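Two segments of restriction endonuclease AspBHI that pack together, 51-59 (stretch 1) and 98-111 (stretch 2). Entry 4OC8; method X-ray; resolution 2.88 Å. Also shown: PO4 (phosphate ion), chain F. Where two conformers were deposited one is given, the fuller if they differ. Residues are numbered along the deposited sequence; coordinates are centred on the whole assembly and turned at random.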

# COMPACT_ATOMS: atom_id res chain seq x y z
N THR A 51 -5.56 -23.52 -34.35
CA THR A 51 -6.43 -24.43 -33.62
C THR A 51 -6.41 -24.07 -32.14
O THR A 51 -5.61 -23.24 -31.72
CB THR A 51 -5.98 -25.88 -33.79
OG1 THR A 51 -4.68 -26.06 -33.20
CG2 THR A 51 -5.91 -26.25 -35.26
N ARG A 52 -7.29 -24.68 -31.35
CA ARG A 52 -7.25 -24.39 -29.93
C ARG A 52 -6.06 -25.08 -29.28
O ARG A 52 -5.46 -24.52 -28.36
CB ARG A 52 -8.58 -24.72 -29.23
CG ARG A 52 -9.02 -26.17 -29.29
CD ARG A 52 -10.39 -26.30 -28.65
NE ARG A 52 -10.81 -27.69 -28.50
CZ ARG A 52 -10.38 -28.49 -27.53
NH1 ARG A 52 -9.52 -28.04 -26.63
NH2 ARG A 52 -10.82 -29.74 -27.46
N GLU A 53 -5.69 -26.26 -29.78
CA GLU A 53 -4.54 -27.00 -29.26
C GLU A 53 -3.24 -26.23 -29.49
O GLU A 53 -2.39 -26.15 -28.61
CB GLU A 53 -4.44 -28.39 -29.91
CG GLU A 53 -5.65 -29.30 -29.71
CD GLU A 53 -6.81 -28.99 -30.65
OE1 GLU A 53 -6.75 -27.96 -31.37
OE2 GLU A 53 -7.78 -29.77 -30.67
N ARG A 54 -3.10 -25.67 -30.69
CA ARG A 54 -1.95 -24.83 -31.03
C ARG A 54 -2.40 -23.52 -31.67
O ARG A 54 -2.36 -23.37 -32.89
CB ARG A 54 -0.99 -25.57 -31.98
CG ARG A 54 -0.27 -26.76 -31.37
CD ARG A 54 0.56 -26.35 -30.16
NE ARG A 54 1.24 -27.49 -29.54
CZ ARG A 54 0.67 -28.31 -28.66
NH1 ARG A 54 -0.59 -28.12 -28.28
NH2 ARG A 54 1.37 -29.32 -28.15
N PRO A 55 -2.84 -22.56 -30.84
CA PRO A 55 -3.24 -21.25 -31.37
C PRO A 55 -2.03 -20.43 -31.83
O PRO A 55 -1.01 -20.41 -31.15
CB PRO A 55 -3.92 -20.59 -30.16
CG PRO A 55 -3.27 -21.23 -28.97
CD PRO A 55 -2.99 -22.65 -29.38
N THR A 56 -2.16 -19.78 -32.98
CA THR A 56 -1.06 -18.99 -33.52
C THR A 56 -1.12 -17.55 -33.02
O THR A 56 -0.09 -16.89 -32.86
CB THR A 56 -1.09 -18.99 -35.06
OG1 THR A 56 -2.27 -18.33 -35.52
CG2 THR A 56 -1.09 -20.42 -35.57
N LEU A 57 -2.33 -17.07 -32.76
CA LEU A 57 -2.55 -15.71 -32.30
C LEU A 57 -3.84 -15.64 -31.48
O LEU A 57 -4.83 -16.28 -31.83
CB LEU A 57 -2.66 -14.78 -33.51
CG LEU A 57 -2.64 -13.29 -33.21
CD1 LEU A 57 -1.23 -12.75 -33.40
CD2 LEU A 57 -3.62 -12.58 -34.10
N LEU A 58 -3.84 -14.86 -30.40
CA LEU A 58 -5.03 -14.74 -29.55
C LEU A 58 -5.48 -13.29 -29.35
O LEU A 58 -4.72 -12.44 -28.89
CB LEU A 58 -4.80 -15.42 -28.20
CG LEU A 58 -5.94 -15.26 -27.19
CD1 LEU A 58 -7.25 -15.76 -27.78
CD2 LEU A 58 -5.64 -15.98 -25.89
N VAL A 59 -6.75 -13.02 -29.68
CA VAL A 59 -7.33 -11.69 -29.50
C VAL A 59 -8.35 -11.67 -28.35
O VAL A 59 -9.36 -12.36 -28.40
CB VAL A 59 -8.03 -11.22 -30.79
CG1 VAL A 59 -8.76 -9.91 -30.55
CG2 VAL A 59 -7.04 -11.06 -31.90
N ARG A 98 -16.78 -22.41 -26.17
CA ARG A 98 -15.68 -22.00 -27.06
C ARG A 98 -14.29 -22.23 -26.47
O ARG A 98 -13.29 -21.78 -27.03
CB ARG A 98 -15.86 -20.55 -27.52
CG ARG A 98 -17.17 -20.31 -28.25
CD ARG A 98 -17.27 -18.89 -28.77
NE ARG A 98 -16.27 -18.61 -29.80
CZ ARG A 98 -15.26 -17.76 -29.66
NH1 ARG A 98 -15.10 -17.09 -28.53
NH2 ARG A 98 -14.41 -17.57 -30.66
N PHE A 99 -14.24 -22.92 -25.34
CA PHE A 99 -12.99 -23.40 -24.73
C PHE A 99 -11.98 -22.33 -24.28
O PHE A 99 -10.79 -22.61 -24.21
CB PHE A 99 -12.29 -24.41 -25.64
CG PHE A 99 -13.20 -25.46 -26.18
CD1 PHE A 99 -13.49 -26.60 -25.43
CD2 PHE A 99 -13.76 -25.34 -27.44
CE1 PHE A 99 -14.33 -27.58 -25.93
CE2 PHE A 99 -14.60 -26.31 -27.95
CZ PHE A 99 -14.88 -27.43 -27.19
N GLY A 100 -12.46 -21.13 -23.94
CA GLY A 100 -11.58 -20.07 -23.48
C GLY A 100 -10.76 -20.40 -22.25
O GLY A 100 -9.58 -20.03 -22.15
N ASN A 101 -11.38 -21.08 -21.29
CA ASN A 101 -10.67 -21.47 -20.09
C ASN A 101 -9.57 -22.47 -20.40
O ASN A 101 -8.47 -22.37 -19.86
CB ASN A 101 -11.62 -22.01 -19.02
CG ASN A 101 -12.43 -20.92 -18.34
OD1 ASN A 101 -12.06 -19.74 -18.38
ND2 ASN A 101 -13.53 -21.30 -17.72
N GLN A 102 -9.85 -23.44 -21.28
CA GLN A 102 -8.84 -24.40 -21.70
C GLN A 102 -7.65 -23.69 -22.35
O GLN A 102 -6.49 -24.02 -22.10
CB GLN A 102 -9.43 -25.42 -22.68
CG GLN A 102 -9.50 -26.84 -22.14
CD GLN A 102 -8.16 -27.34 -21.63
OE1 GLN A 102 -8.09 -27.99 -20.58
NE2 GLN A 102 -7.08 -27.04 -22.37
N LEU A 103 -7.96 -22.71 -23.19
CA LEU A 103 -6.94 -21.89 -23.81
C LEU A 103 -6.08 -21.20 -22.77
O LEU A 103 -4.85 -21.29 -22.83
CB LEU A 103 -7.58 -20.85 -24.73
CG LEU A 103 -7.72 -21.28 -26.19
CD1 LEU A 103 -8.28 -20.14 -27.02
CD2 LEU A 103 -6.37 -21.74 -26.73
N LEU A 104 -6.72 -20.51 -21.83
CA LEU A 104 -5.99 -19.80 -20.77
C LEU A 104 -5.08 -20.76 -20.01
O LEU A 104 -3.90 -20.46 -19.74
CB LEU A 104 -6.97 -19.13 -19.81
CG LEU A 104 -7.69 -17.90 -20.35
CD1 LEU A 104 -8.71 -17.37 -19.35
CD2 LEU A 104 -6.68 -16.81 -20.71
N ARG A 105 -5.63 -21.92 -19.70
CA ARG A 105 -4.91 -22.92 -18.93
C ARG A 105 -3.68 -23.35 -19.70
O ARG A 105 -2.60 -23.46 -19.13
CB ARG A 105 -5.80 -24.13 -18.68
CG ARG A 105 -5.07 -25.27 -18.04
CD ARG A 105 -5.79 -26.58 -18.22
NE ARG A 105 -5.12 -27.64 -17.48
CZ ARG A 105 -5.57 -28.88 -17.40
NH1 ARG A 105 -6.69 -29.22 -18.02
NH2 ARG A 105 -4.90 -29.79 -16.69
N GLN A 106 -3.85 -23.58 -20.99
CA GLN A 106 -2.77 -24.08 -21.83
C GLN A 106 -1.66 -23.03 -21.98
O GLN A 106 -0.48 -23.34 -21.87
CB GLN A 106 -3.31 -24.51 -23.19
CG GLN A 106 -2.35 -25.39 -23.99
CD GLN A 106 -1.85 -26.59 -23.19
OE1 GLN A 106 -0.67 -26.66 -22.84
NE2 GLN A 106 -2.74 -27.54 -22.93
N ILE A 107 -2.06 -21.79 -22.23
CA ILE A 107 -1.13 -20.67 -22.34
C ILE A 107 -0.31 -20.47 -21.07
O ILE A 107 0.92 -20.37 -21.12
CB ILE A 107 -1.89 -19.37 -22.66
CG1 ILE A 107 -2.46 -19.43 -24.08
CG2 ILE A 107 -0.99 -18.17 -22.52
CD1 ILE A 107 -3.26 -18.21 -24.44
N PHE A 108 -0.98 -20.42 -19.92
CA PHE A 108 -0.24 -20.26 -18.66
C PHE A 108 0.62 -21.48 -18.34
O PHE A 108 1.69 -21.36 -17.73
CB PHE A 108 -1.17 -19.87 -17.51
CG PHE A 108 -1.57 -18.43 -17.55
CD1 PHE A 108 -2.66 -18.01 -18.30
CD2 PHE A 108 -0.83 -17.47 -16.86
CE1 PHE A 108 -3.01 -16.68 -18.36
CE2 PHE A 108 -1.18 -16.14 -16.92
CZ PHE A 108 -2.27 -15.74 -17.66
N ASP A 109 0.15 -22.65 -18.78
CA ASP A 109 0.92 -23.88 -18.69
C ASP A 109 2.24 -23.73 -19.43
O ASP A 109 3.31 -24.00 -18.88
CB ASP A 109 0.15 -25.06 -19.28
CG ASP A 109 -0.76 -25.74 -18.27
OD1 ASP A 109 -1.00 -25.16 -17.19
OD2 ASP A 109 -1.25 -26.85 -18.58
N TRP A 110 2.15 -23.28 -20.68
CA TRP A 110 3.33 -23.10 -21.53
C TRP A 110 4.27 -22.07 -20.93
O TRP A 110 5.45 -22.34 -20.75
CB TRP A 110 2.92 -22.67 -22.94
CG TRP A 110 2.31 -23.77 -23.74
CD1 TRP A 110 2.58 -25.10 -23.63
CD2 TRP A 110 1.32 -23.64 -24.76
NE1 TRP A 110 1.82 -25.81 -24.53
CE2 TRP A 110 1.03 -24.94 -25.23
CE3 TRP A 110 0.64 -22.56 -25.31
CZ2 TRP A 110 0.11 -25.17 -26.24
CZ3 TRP A 110 -0.29 -22.79 -26.31
CH2 TRP A 110 -0.55 -24.09 -26.76
N ALA A 111 3.73 -20.90 -20.61
CA ALA A 111 4.52 -19.84 -19.99
C ALA A 111 5.25 -20.32 -18.74
O ALA A 111 6.39 -19.94 -18.50
CB ALA A 111 3.63 -18.66 -19.66
P PO4 F . -12.63 -18.75 -33.47
O1 PO4 F . -12.40 -20.13 -32.91
O2 PO4 F . -12.39 -18.77 -34.96
O3 PO4 F . -14.06 -18.33 -33.20
O4 PO4 F . -11.68 -17.77 -32.82

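The most distinctive feature of this contact is a flat stack of charge on aromatic ring: the guanidinium of Arg 52 lies over one face of Phe 99, with the centres 4.3 Å apart and the planes inclined by only 14°. Arg 52 CZ sits 12° off the ring normal, so the positive charge faces the π-electron cloud almost squarely in a cation-π arrangement. The extended side chain of Arg 52, with chi2 and chi3 both t, carries the guanidinium out to the ring, and its aliphatic part joins the contact, Arg 52 CD lying 3.7 Å from Phe 99 CD2. Phe 99 occupies the N-cap position of the helix that starts at Gly 100 and runs on beyond Ala 111, and its phi of 63° is positive.

No hydrogen bond crosses between the stretches. The helix satisfies its backbone internally, beginning with Leu 103 N to Phe 99 O at 3.0 Å, and the 487 Å² buried between the stretches is held by stacking and van der Waals packing. Stretch 1 turns a corner at Thr 56 and runs on as a strand that includes Leu 58 and continues later in the chain. The CA atoms nearest each other across the stretches are those of Arg 52 and Leu 103, 6.6 Å apart.

Leu 103 is buried and meets both Arg 52 and Pro 55. Its CA-to-CB bond points sideways, but the end of the side chain comes nearer, placing Leu 103 CD2 3.3 Å from Arg 52 O and 3.9 Å from Pro 55 CG. One helical turn further on, Ile 107 CD1 meets Leu 58 CD2 at 3.6 Å, a purely hydrophobic pairing of buried methyl groups.

Trp 110 is the last residue of the helix segment to touch stretch 1, its indole edge approached by three successive residues. Trp 110 CH2 lies 3.3 Å from Glu 53 O and 3.9 Å from Pro 55 CD, so the rim of the indole meets both a carbonyl oxygen and an apolar ring. Arg 54 NH1 is 3.7 Å from Trp 110 CZ2. Here the indole carbon lies over a face of the guanidinium, whereas NH1 lies at the edge of the indole, unlike the face-to-face stack at Phe 99. Within the loop, Arg 54 NH1 donates to Glu 53 O at 2.7 Å, and the backbone Arg 54 N donates to Thr 51 OG1 at 3.0 Å.

Just before the helix, the CA-to-CB bond of Arg 98 points away from stretch 1, and Arg 98 NH2 donates a hydrogen bond to O3 of the phosphate ion at 2.7 Å.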